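Local coordinates for protein transcriptional regulator (Streptococcus dysgalactiae, PDB 4YV9) that acts as a receptor for SHP pheromones in quorum sensing, binding DNA as a transcriptional regulator of the Rgg family, at residues B[11-15]-B[16-20]; B[33-37]-B[38-42]; B[68-71]-B[72-76]; B[131-134]-B[135-138]; B[179-182]-B[183-187]. All blocks are in the same frame, centred on the assembly; numbering follows the deposited sequence.

Overall arrangement
All five contacts are local, each joining side chains within a turn or two of one helix or its end. Interactions 1 and 2 lie in the helix-turn-helix part and close helices 6-15 and 30-37 with Schellman motifs; they touch through a salt bridge between Arg13 and Glu37. Interaction 3 starts helix 72-85 with a threonine cap at the surface, whereas interaction 4 closes helix 124-136 with a serine hydroxyl and a CH-pi contact. Interaction 5 is the buried member, about 6 Å between its centre and that of the chain, and the one beside the bound peptide. Charged groups dominate interactions 1 and 2; interactions 1, 3, 4 and 5 also meet the second subunit.

Interaction 1 of 5, residues B[11-15]-B[16-20]; sequences RLRQG and KQVSI. With SO4 (sulfate ion), chain M.
Val18 N donates to Arg13 O at 3.1 Å and Gln17 N to Gln14 O at 2.9 Å, the two bonds of a Schellman motif at the C-terminal end of helix 6-15, with Gln17 as its positive-phi residue. Arg13 O is gripped a second time by Lys16 N, which approaches from the opposite face of the carbonyl plane. The Arg13 side chain sets out with CG anti to the backbone N (chi1 171°) and turns at chi3, and this carries the guanidinium across to the loop. There NH1 of Arg13 donates to Val18 O (2.9 Å), nearly in the guanidinium plane and in the carbonyl plane. Ile20 lays its CG1 over the centre of one guanidinium face, 3.4 Å above the plane. A sulfate sits at the edge: Arg13 NH2 reaches its O1 at 2.7 Å and Arg13 NH1 its O3 at 3.0 Å, while Gln14 NE2 donates to the same O1, also at 2.7 Å. The ends of Lys16 and Gln17 turn instead to the second subunit, to Glu144 and the carbonyl of Ser136. With Glu37 of helix 30-37 paired to its NE, the Arg13 guanidinium is fixed in rotation and presents an anion site; the sulfate is probably from the crystallisation liquor, but in a helix-turn-helix domain such a site could be compatible with phosphate binding.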
# COMPACT_ATOMS: atom_id res chain seq x y z
N ARG B 11 -1.68 -25.58 -3.19
CA ARG B 11 -0.47 -25.21 -2.46
C ARG B 11 -0.79 -24.34 -1.25
O ARG B 11 -0.27 -24.56 -0.16
CB ARG B 11 0.50 -24.48 -3.38
CG ARG B 11 1.80 -24.05 -2.71
CD ARG B 11 2.80 -23.48 -3.71
NE ARG B 11 2.31 -22.26 -4.35
CZ ARG B 11 2.46 -21.04 -3.84
NH1 ARG B 11 3.08 -20.87 -2.68
NH2 ARG B 11 1.98 -19.99 -4.50
N LEU B 12 -1.63 -23.35 -1.44
CA LEU B 12 -1.95 -22.44 -0.34
C LEU B 12 -2.74 -23.16 0.75
O LEU B 12 -2.48 -23.00 1.94
CB LEU B 12 -2.71 -21.23 -0.87
CG LEU B 12 -1.87 -20.30 -1.75
CD1 LEU B 12 -2.76 -19.33 -2.49
CD2 LEU B 12 -0.87 -19.55 -0.91
N ARG B 13 -3.69 -24.00 0.34
CA ARG B 13 -4.51 -24.77 1.28
C ARG B 13 -3.70 -25.78 2.10
O ARG B 13 -3.81 -25.82 3.32
CB ARG B 13 -5.63 -25.50 0.54
CG ARG B 13 -6.36 -26.49 1.43
CD ARG B 13 -7.31 -27.43 0.66
NE ARG B 13 -6.63 -28.29 -0.31
CZ ARG B 13 -6.01 -29.43 -0.01
NH1 ARG B 13 -5.96 -29.86 1.25
NH2 ARG B 13 -5.43 -30.15 -0.98
N GLN B 14 -2.92 -26.61 1.42
CA GLN B 14 -2.01 -27.52 2.11
C GLN B 14 -1.02 -26.74 2.97
O GLN B 14 -0.66 -27.17 4.06
CB GLN B 14 -1.26 -28.40 1.11
CG GLN B 14 -2.19 -29.36 0.35
CD GLN B 14 -1.46 -30.20 -0.68
OE1 GLN B 14 -0.46 -29.76 -1.24
NE2 GLN B 14 -1.95 -31.40 -0.92
N GLY B 15 -0.60 -25.58 2.47
CA GLY B 15 0.33 -24.74 3.20
C GLY B 15 -0.22 -24.25 4.53
O GLY B 15 0.54 -23.92 5.44
N LYS B 16 -1.55 -24.20 4.64
CA LYS B 16 -2.21 -23.82 5.89
C LYS B 16 -2.70 -25.03 6.68
O LYS B 16 -3.40 -24.88 7.68
CB LYS B 16 -3.38 -22.89 5.60
CG LYS B 16 -2.93 -21.51 5.15
CD LYS B 16 -4.09 -20.56 5.00
CE LYS B 16 -3.60 -19.20 4.59
NZ LYS B 16 -4.21 -18.05 5.31
N GLN B 17 -2.31 -26.22 6.23
CA GLN B 17 -2.70 -27.48 6.85
C GLN B 17 -4.23 -27.67 6.89
O GLN B 17 -4.76 -28.30 7.80
CB GLN B 17 -2.13 -27.58 8.27
CG GLN B 17 -0.74 -26.97 8.44
CD GLN B 17 0.25 -27.49 7.42
OE1 GLN B 17 0.24 -28.67 7.07
NE2 GLN B 17 1.11 -26.61 6.92
N VAL B 18 -4.92 -27.13 5.88
CA VAL B 18 -6.39 -27.17 5.81
C VAL B 18 -6.88 -28.32 4.90
O VAL B 18 -6.33 -28.54 3.82
CB VAL B 18 -6.93 -25.80 5.32
CG1 VAL B 18 -8.42 -25.82 5.03
CG2 VAL B 18 -6.62 -24.73 6.36
N SER B 19 -7.89 -29.07 5.34
CA SER B 19 -8.40 -30.20 4.55
C SER B 19 -9.34 -29.73 3.45
O SER B 19 -9.99 -28.70 3.57
CB SER B 19 -9.14 -31.21 5.43
OG SER B 19 -10.34 -30.63 5.94
N ILE B 20 -9.43 -30.50 2.37
CA ILE B 20 -10.47 -30.25 1.38
C ILE B 20 -11.87 -30.37 2.01
O ILE B 20 -12.77 -29.56 1.74
CB ILE B 20 -10.33 -31.22 0.21
CG1 ILE B 20 -9.08 -30.85 -0.61
CG2 ILE B 20 -11.60 -31.22 -0.65
CD1 ILE B 20 -8.71 -31.89 -1.65
S SO4 M . -4.15 -32.97 1.32
O1 SO4 M . -4.31 -32.34 0.02
O2 SO4 M . -2.89 -32.56 1.94
O3 SO4 M . -5.25 -32.57 2.20
O4 SO4 M . -4.16 -34.42 1.16

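Interaction 2 of 5, residues B[33-37]-B[38-42]; sequences ISRFE and RGESE
Arg35 O accepts from both Glu40 N (2.9 Å) and Ser41 N (3.2 Å), and these bonds fold the chain back as it leaves helix 30-37. Together with Gly39 N to Phe36 O and Arg38 N to Ser34 O they make up the tight part of the contact. Gly39 takes positive phi here, in a Schellman motif. Ser41 O comes back to the helix as well: Phe36 CA directs a nearly straight CH...O contact at it (3.4 Å), and the same oxygen lies in plane at the edge of the Phe36 ring.

The other side is looser and more exposed, and consists of long charged chains. Arg35 NE donates to Ser41 OG at 3.2 Å in an almost straight bond (177°) that lies in the guanidinium plane and sets the rotation of that group. Glu40 OE1 sits over one face of the same guanidinium, offset toward its rim, so its long salt bridge to Arg35 NH1 (3.6 Å) works through charge alone. A weak bond from Arg38 NH2 reaches that oxygen too, at 3.4 Å. Arg38 bends at chi3 and lies against Ser34, its NH1 3.3 Å from Ser34 CB, with its guanidinium plane nearly perpendicular to that of Arg35. Arg35, Glu40 and Ser41 also touch a crystal neighbour, which may influence this side.

Inward, Phe36 packs on Leu9 of helix 6-15 and Leu48 of helix 45-54, Ile33 meets helix 20-23, and Glu37 lies against Leu9 and Arg10, so the probable recognition helix is seated among the other helices of the helix-turn-helix domain.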
# COMPACT_ATOMS: atom_id res chain seq x y z
N ILE B 33 -13.76 -29.62 -5.58
CA ILE B 33 -12.56 -28.96 -5.14
C ILE B 33 -11.30 -29.71 -5.59
O ILE B 33 -10.37 -29.10 -6.14
CB ILE B 33 -12.56 -28.77 -3.61
CG1 ILE B 33 -13.71 -27.83 -3.23
CG2 ILE B 33 -11.23 -28.20 -3.13
CD1 ILE B 33 -13.91 -27.63 -1.73
N SER B 34 -11.27 -31.02 -5.37
CA SER B 34 -10.16 -31.85 -5.84
C SER B 34 -9.98 -31.77 -7.34
O SER B 34 -8.85 -31.65 -7.83
CB SER B 34 -10.35 -33.32 -5.44
OG SER B 34 -10.07 -33.53 -4.07
N ARG B 35 -11.08 -31.87 -8.08
CA ARG B 35 -10.98 -31.85 -9.53
C ARG B 35 -10.45 -30.49 -9.98
O ARG B 35 -9.66 -30.41 -10.92
CB ARG B 35 -12.32 -32.19 -10.20
CG ARG B 35 -12.63 -33.69 -10.14
CD ARG B 35 -13.84 -34.12 -10.97
NE ARG B 35 -13.72 -33.80 -12.39
CZ ARG B 35 -13.38 -34.65 -13.36
NH1 ARG B 35 -13.10 -35.93 -13.09
NH2 ARG B 35 -13.31 -34.23 -14.61
N PHE B 36 -10.84 -29.43 -9.28
CA PHE B 36 -10.28 -28.10 -9.57
C PHE B 36 -8.78 -28.01 -9.27
O PHE B 36 -8.02 -27.49 -10.08
CB PHE B 36 -11.02 -27.02 -8.78
CG PHE B 36 -10.37 -25.67 -8.89
CD1 PHE B 36 -10.14 -25.11 -10.14
CD2 PHE B 36 -9.98 -24.97 -7.76
CE1 PHE B 36 -9.52 -23.86 -10.26
CE2 PHE B 36 -9.37 -23.73 -7.87
CZ PHE B 36 -9.14 -23.17 -9.11
N GLU B 37 -8.36 -28.50 -8.11
CA GLU B 37 -6.94 -28.43 -7.76
C GLU B 37 -6.08 -29.20 -8.75
O GLU B 37 -4.95 -28.82 -9.04
CB GLU B 37 -6.70 -28.95 -6.36
CG GLU B 37 -7.28 -28.05 -5.30
CD GLU B 37 -6.89 -28.48 -3.90
OE1 GLU B 37 -6.41 -29.61 -3.73
OE2 GLU B 37 -7.09 -27.67 -2.96
N ARG B 38 -6.64 -30.29 -9.27
CA ARG B 38 -5.92 -31.13 -10.23
C ARG B 38 -6.02 -30.61 -11.67
O ARG B 38 -5.36 -31.14 -12.57
CB ARG B 38 -6.43 -32.57 -10.15
CG ARG B 38 -6.07 -33.27 -8.85
CD ARG B 38 -6.16 -34.78 -8.99
NE ARG B 38 -7.53 -35.21 -9.18
CZ ARG B 38 -8.40 -35.37 -8.19
NH1 ARG B 38 -8.01 -35.12 -6.94
NH2 ARG B 38 -9.64 -35.77 -8.43
N GLY B 39 -6.85 -29.60 -11.90
CA GLY B 39 -7.00 -29.03 -13.23
C GLY B 39 -7.89 -29.84 -14.16
O GLY B 39 -7.89 -29.62 -15.37
N GLU B 40 -8.65 -30.79 -13.61
CA GLU B 40 -9.56 -31.59 -14.43
C GLU B 40 -10.85 -30.82 -14.69
O GLU B 40 -11.49 -30.99 -15.72
CB GLU B 40 -9.91 -32.92 -13.74
CG GLU B 40 -8.74 -33.83 -13.45
CD GLU B 40 -9.11 -34.93 -12.48
OE1 GLU B 40 -10.02 -34.70 -11.65
OE2 GLU B 40 -8.52 -36.03 -12.55
N SER B 41 -11.22 -29.98 -13.73
CA SER B 41 -12.44 -29.19 -13.82
C SER B 41 -12.15 -27.73 -13.54
O SER B 41 -11.24 -27.41 -12.76
CB SER B 41 -13.49 -29.68 -12.82
OG SER B 41 -14.22 -30.79 -13.31
N GLU B 42 -12.93 -26.83 -14.14
CA GLU B 42 -12.87 -25.43 -13.71
C GLU B 42 -14.04 -25.10 -12.79
O GLU B 42 -15.11 -25.72 -12.86
CB GLU B 42 -12.86 -24.50 -14.92
CG GLU B 42 -11.68 -24.73 -15.84
CD GLU B 42 -11.75 -23.87 -17.08
OE1 GLU B 42 -12.88 -23.60 -17.55
OE2 GLU B 42 -10.67 -23.47 -17.59

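Interaction 3 of 5, residues B[68-71]-B[72-76]; sequences KTHT and HFFTL
Thr71 provides the hydrogen bonds that start helix 72-85. As its N-cap residue it accepts from Phe74 N through OG1 (3.2 Å, N-H...O 162°); OG1 is placed for this between the backbone N and the carbonyl carbon (chi1 65°). The Thr71 carbonyl oxygen is held twice by a single residue, by Thr75 N at 2.9 Å and by Thr75 OG1 at 2.8 Å, the two donors arriving from opposite faces of the carbonyl plane.

The aromatic contact is between His70 and Phe74, whose side chains run side by side in the same direction. Phe74 turns its edge to the face of His70 in a T-shaped pair, centroids 4.7 Å apart and planes at 70°, with Phe74 CD2 3.4 Å from His70 CD2. Two polar contacts come from the second subunit: its Glu175 bonds His70 NE2, which would restrict rotation of the imidazole, and its Asp53 takes the N-H of His72 at the helix start.

Helix 72-85 follows the loop after helix 59-66. Phe73 sits against Tyr142, Tyr143 and Ile146 of helix 142-151, while Leu76 faces helix 103-113.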
# COMPACT_ATOMS: atom_id res chain seq x y z
N LYS B 68 4.03 -14.28 -11.43
CA LYS B 68 4.57 -12.93 -11.56
C LYS B 68 3.96 -12.18 -12.75
O LYS B 68 4.47 -11.14 -13.16
CB LYS B 68 6.09 -12.98 -11.72
CG LYS B 68 6.84 -13.44 -10.48
CD LYS B 68 7.95 -14.41 -10.82
CE LYS B 68 8.41 -15.19 -9.60
NZ LYS B 68 9.54 -16.12 -9.91
N THR B 69 2.87 -12.71 -13.31
CA THR B 69 2.22 -12.07 -14.44
C THR B 69 1.45 -10.83 -14.00
O THR B 69 0.85 -10.81 -12.92
CB THR B 69 1.24 -13.02 -15.17
OG1 THR B 69 0.56 -13.83 -14.21
CG2 THR B 69 2.00 -13.92 -16.13
N HIS B 70 1.48 -9.80 -14.83
CA HIS B 70 0.76 -8.57 -14.54
C HIS B 70 -0.04 -8.09 -15.74
O HIS B 70 0.10 -8.61 -16.85
CB HIS B 70 1.73 -7.47 -14.09
CG HIS B 70 2.38 -7.75 -12.76
ND1 HIS B 70 1.66 -8.16 -11.66
CD2 HIS B 70 3.66 -7.65 -12.36
CE1 HIS B 70 2.48 -8.32 -10.64
NE2 HIS B 70 3.70 -8.01 -11.03
N THR B 71 -0.88 -7.10 -15.49
CA THR B 71 -1.76 -6.55 -16.51
C THR B 71 -0.97 -5.92 -17.66
O THR B 71 0.23 -5.66 -17.53
CB THR B 71 -2.70 -5.51 -15.89
OG1 THR B 71 -1.93 -4.39 -15.44
CG2 THR B 71 -3.46 -6.11 -14.69
N HIS B 72 -1.65 -5.70 -18.78
CA HIS B 72 -1.07 -4.95 -19.90
C HIS B 72 -0.49 -3.61 -19.44
O HIS B 72 0.61 -3.23 -19.84
CB HIS B 72 -2.11 -4.71 -21.00
CG HIS B 72 -2.75 -5.96 -21.51
ND1 HIS B 72 -4.12 -6.10 -21.64
CD2 HIS B 72 -2.22 -7.13 -21.93
CE1 HIS B 72 -4.40 -7.30 -22.12
NE2 HIS B 72 -3.26 -7.95 -22.30
N PHE B 73 -1.23 -2.90 -18.60
CA PHE B 73 -0.82 -1.55 -18.21
C PHE B 73 0.42 -1.58 -17.33
O PHE B 73 1.32 -0.77 -17.48
CB PHE B 73 -1.95 -0.81 -17.51
CG PHE B 73 -1.66 0.64 -17.24
CD1 PHE B 73 -1.44 1.53 -18.29
CD2 PHE B 73 -1.62 1.12 -15.94
CE1 PHE B 73 -1.18 2.86 -18.04
CE2 PHE B 73 -1.37 2.45 -15.68
CZ PHE B 73 -1.15 3.33 -16.74
N PHE B 74 0.46 -2.53 -16.39
CA PHE B 74 1.61 -2.66 -15.51
C PHE B 74 2.83 -3.15 -16.29
O PHE B 74 3.97 -2.81 -15.97
CB PHE B 74 1.29 -3.60 -14.34
CG PHE B 74 2.23 -3.45 -13.18
CD1 PHE B 74 2.05 -2.43 -12.25
CD2 PHE B 74 3.30 -4.32 -13.02
CE1 PHE B 74 2.91 -2.28 -11.18
CE2 PHE B 74 4.16 -4.18 -11.95
CZ PHE B 74 3.97 -3.16 -11.03
N THR B 75 2.57 -3.94 -17.33
CA THR B 75 3.64 -4.42 -18.21
C THR B 75 4.21 -3.24 -18.99
O THR B 75 5.43 -3.09 -19.13
CB THR B 75 3.12 -5.51 -19.19
OG1 THR B 75 2.65 -6.64 -18.44
CG2 THR B 75 4.23 -5.96 -20.13
N LEU B 76 3.32 -2.38 -19.47
CA LEU B 76 3.73 -1.16 -20.15
C LEU B 76 4.60 -0.31 -19.24
O LEU B 76 5.70 0.10 -19.62
CB LEU B 76 2.52 -0.36 -20.61
CG LEU B 76 2.80 1.01 -21.24
CD1 LEU B 76 3.75 0.87 -22.43
CD2 LEU B 76 1.51 1.64 -21.67

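Interaction 4 of 5, residues B[131-134]-B[135-138]; sequences TDYL and FSVE
Val137 CG2 lies over one face of the Tyr133 ring, a CH-pi contact in which it is 3.9 Å from the ring centroid. The tyrosine side chain can be followed outward. CB points away from the turn that follows, and CG is anti to the backbone N (chi1 167°), which brings the ring round beside its own carbonyl and toward Val137. Tyr133 CD1 passes Ser136 OG at 4.0 Å. Farther out, the methyl sits off-centre toward the phenol end: Tyr133 CE1 is 3.7 Å and Tyr133 CZ 3.6 Å from Val137 CG2. At the tip, OH is also beside that methyl but bonds to Glu144 of helix 142-151, while the ring as a whole stacks with Tyr104.

The backbone of Tyr133 takes part too. Its O accepts from both Ser136 N and Ser136 OG, the hydroxyl at 2.6 Å, and the serine thereby covers a carbonyl of the last turn with its own side chain. Ser136 N makes a further, weak bond to Asp132 O. On another side of the helix, Phe135 N donates to Thr131 O at 2.8 Å, and the ring rests against the same carbonyl, with Phe135 CD2 3.2 Å from Thr131 O. A water is bonded to Leu134 O and Val137 O where the chain leaves the helix.

Lys16 and Gln17 of the second subunit pack on Tyr133 and Ser136. With Leu134 directed at Leu148 and Leu163, the arrangement is that of a helix C-terminus packed on later helices, as in the all-helical repeat domains of the TPR clan.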
# COMPACT_ATOMS: atom_id res chain seq x y z
N THR B 131 -7.50 14.31 -21.57
CA THR B 131 -8.14 15.05 -20.48
C THR B 131 -9.67 14.90 -20.57
O THR B 131 -10.35 14.78 -19.54
CB THR B 131 -7.74 16.55 -20.46
OG1 THR B 131 -8.06 17.18 -21.71
CG2 THR B 131 -6.26 16.69 -20.19
N ASP B 132 -10.20 14.88 -21.79
CA ASP B 132 -11.62 14.61 -21.98
C ASP B 132 -12.00 13.23 -21.42
O ASP B 132 -13.01 13.12 -20.72
CB ASP B 132 -12.00 14.69 -23.47
CG ASP B 132 -12.11 16.13 -23.96
OD1 ASP B 132 -12.01 17.06 -23.14
OD2 ASP B 132 -12.32 16.31 -25.18
N TYR B 133 -11.21 12.20 -21.72
CA TYR B 133 -11.41 10.88 -21.12
C TYR B 133 -11.42 10.96 -19.59
O TYR B 133 -12.29 10.38 -18.93
CB TYR B 133 -10.32 9.88 -21.56
CG TYR B 133 -10.34 8.62 -20.72
CD1 TYR B 133 -11.40 7.73 -20.80
CD2 TYR B 133 -9.31 8.34 -19.82
CE1 TYR B 133 -11.44 6.58 -20.02
CE2 TYR B 133 -9.33 7.18 -19.03
CZ TYR B 133 -10.41 6.31 -19.14
OH TYR B 133 -10.46 5.18 -18.37
N LEU B 134 -10.44 11.68 -19.04
CA LEU B 134 -10.24 11.76 -17.59
C LEU B 134 -11.40 12.48 -16.90
O LEU B 134 -11.84 12.09 -15.81
CB LEU B 134 -8.92 12.47 -17.27
CG LEU B 134 -7.64 11.65 -17.54
CD1 LEU B 134 -6.40 12.47 -17.22
CD2 LEU B 134 -7.64 10.36 -16.73
N PHE B 135 -11.91 13.53 -17.55
CA PHE B 135 -13.09 14.22 -17.03
C PHE B 135 -14.32 13.32 -17.08
O PHE B 135 -15.24 13.48 -16.28
CB PHE B 135 -13.35 15.51 -17.81
CG PHE B 135 -12.54 16.68 -17.32
CD1 PHE B 135 -12.69 17.14 -16.01
CD2 PHE B 135 -11.66 17.34 -18.16
CE1 PHE B 135 -11.96 18.23 -15.55
CE2 PHE B 135 -10.92 18.42 -17.71
CZ PHE B 135 -11.07 18.87 -16.40
N SER B 136 -14.33 12.37 -18.02
CA SER B 136 -15.51 11.52 -18.26
C SER B 136 -15.64 10.36 -17.28
O SER B 136 -16.70 9.76 -17.17
CB SER B 136 -15.48 10.99 -19.70
OG SER B 136 -14.68 9.82 -19.80
N VAL B 137 -14.55 10.04 -16.58
CA VAL B 137 -14.53 8.92 -15.65
C VAL B 137 -15.24 9.25 -14.31
O VAL B 137 -15.14 10.37 -13.83
CB VAL B 137 -13.06 8.50 -15.39
CG1 VAL B 137 -12.94 7.62 -14.19
CG2 VAL B 137 -12.48 7.78 -16.63
N GLU B 138 -15.96 8.28 -13.72
CA GLU B 138 -16.70 8.52 -12.47
C GLU B 138 -15.89 8.21 -11.21
O GLU B 138 -16.06 8.84 -10.17
CB GLU B 138 -18.01 7.72 -12.46
CG GLU B 138 -18.99 8.08 -13.55
CD GLU B 138 -19.56 9.49 -13.41
OE1 GLU B 138 -19.61 10.04 -12.28
OE2 GLU B 138 -20.00 10.04 -14.45
O HOH W 1 -13.33 12.53 -13.65

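Interaction 5 of 5, residues B[179-182]-B[183-187]; sequences TNKT and LVTQL
The flat Gln186 amide has Thr182 on one side of its plane: Thr182 CG2 is 3.8 Å from Gln186 NE2, and Thr182 O lies on that same side, 3.7 Å from Gln186 CD. Gln186 NE2 bonds to Glu223 of helix 221-236, so the amide is held by a polar partner while its face rests on the preceding turn. The Asn180 amide, the other flat group, offers ND2 to Glu61 of the second subunit and has Leu183 CD1 4.4 Å from its OD1.

These groups ride on the first turns of helix 179-197, a regular alpha-helix in the TPR-like C-terminal domain. Its backbone bonds include Leu183 N to Thr179 O, Val184 N to Asn180 O (2.9 Å) and Gln186 N to Thr182 O (3.0 Å). Val184 adds its CG2 against Asn180 O at 3.2 Å, while Met167, Val168 and Phe171 pack around its side chain.

The polar ends of the first turn find partners farther along the chain: Lys181 NZ forms a salt bridge with Glu218, and Thr182 OG1 bonds Asn220. Leu183, Gln186 and Leu187 contact the bound peptide, its inhibitor, so this buried helix supplies part of the wall of the peptide site.

The Thr185 side chain adds a second bond to the turn before it. OG1 sits beside the backbone N (chi1 -57°) and donates to Lys181 O at 2.7 Å, on one face of that carbonyl, while Thr185 N reaches the same oxygen at 2.9 Å from the opposite face.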
# COMPACT_ATOMS: atom_id res chain seq x y z
N THR B 179 -2.71 2.14 -1.86
CA THR B 179 -1.85 2.42 -2.99
C THR B 179 -2.36 3.63 -3.76
O THR B 179 -1.62 4.57 -3.98
CB THR B 179 -1.74 1.21 -3.93
OG1 THR B 179 -1.19 0.11 -3.19
CG2 THR B 179 -0.83 1.52 -5.09
N ASN B 180 -3.64 3.63 -4.13
CA ASN B 180 -4.15 4.77 -4.90
C ASN B 180 -4.21 6.06 -4.08
O ASN B 180 -4.05 7.14 -4.63
CB ASN B 180 -5.53 4.48 -5.49
CG ASN B 180 -5.47 3.46 -6.60
OD1 ASN B 180 -4.38 3.07 -7.02
ND2 ASN B 180 -6.63 3.01 -7.06
N LYS B 181 -4.45 5.94 -2.79
CA LYS B 181 -4.53 7.13 -1.93
C LYS B 181 -3.16 7.80 -1.82
O LYS B 181 -3.04 9.03 -1.87
CB LYS B 181 -5.06 6.73 -0.55
CG LYS B 181 -5.24 7.91 0.39
CD LYS B 181 -5.73 7.47 1.75
CE LYS B 181 -5.98 8.67 2.66
NZ LYS B 181 -6.64 8.28 3.95
N THR B 182 -2.13 6.99 -1.67
CA THR B 182 -0.78 7.54 -1.59
C THR B 182 -0.41 8.24 -2.91
O THR B 182 0.12 9.36 -2.90
CB THR B 182 0.22 6.42 -1.23
OG1 THR B 182 -0.04 6.01 0.12
CG2 THR B 182 1.64 6.91 -1.30
N LEU B 183 -0.74 7.62 -4.03
CA LEU B 183 -0.51 8.26 -5.33
C LEU B 183 -1.29 9.57 -5.46
O LEU B 183 -0.73 10.59 -5.86
CB LEU B 183 -0.88 7.32 -6.49
CG LEU B 183 0.10 6.17 -6.76
CD1 LEU B 183 -0.50 5.11 -7.67
CD2 LEU B 183 1.37 6.71 -7.37
N VAL B 184 -2.59 9.54 -5.14
CA VAL B 184 -3.39 10.76 -5.20
C VAL B 184 -2.79 11.87 -4.32
O VAL B 184 -2.81 13.06 -4.68
CB VAL B 184 -4.85 10.50 -4.76
CG1 VAL B 184 -5.58 11.82 -4.54
CG2 VAL B 184 -5.58 9.66 -5.81
N THR B 185 -2.25 11.49 -3.17
CA THR B 185 -1.63 12.46 -2.27
C THR B 185 -0.40 13.08 -2.94
O THR B 185 -0.22 14.30 -2.93
CB THR B 185 -1.26 11.81 -0.92
OG1 THR B 185 -2.44 11.23 -0.34
CG2 THR B 185 -0.68 12.85 0.02
N GLN B 186 0.43 12.23 -3.54
CA GLN B 186 1.62 12.71 -4.24
C GLN B 186 1.27 13.66 -5.38
O GLN B 186 1.90 14.71 -5.52
CB GLN B 186 2.44 11.52 -4.74
CG GLN B 186 3.12 10.76 -3.60
CD GLN B 186 3.62 9.37 -3.99
OE1 GLN B 186 3.27 8.83 -5.05
NE2 GLN B 186 4.42 8.76 -3.12
N LEU B 187 0.27 13.32 -6.19
CA LEU B 187 -0.10 14.19 -7.31
C LEU B 187 -0.77 15.49 -6.85
O LEU B 187 -0.69 16.50 -7.54
CB LEU B 187 -1.03 13.44 -8.27
CG LEU B 187 -0.41 12.31 -9.10
CD1 LEU B 187 -1.34 11.98 -10.25
CD2 LEU B 187 0.98 12.68 -9.63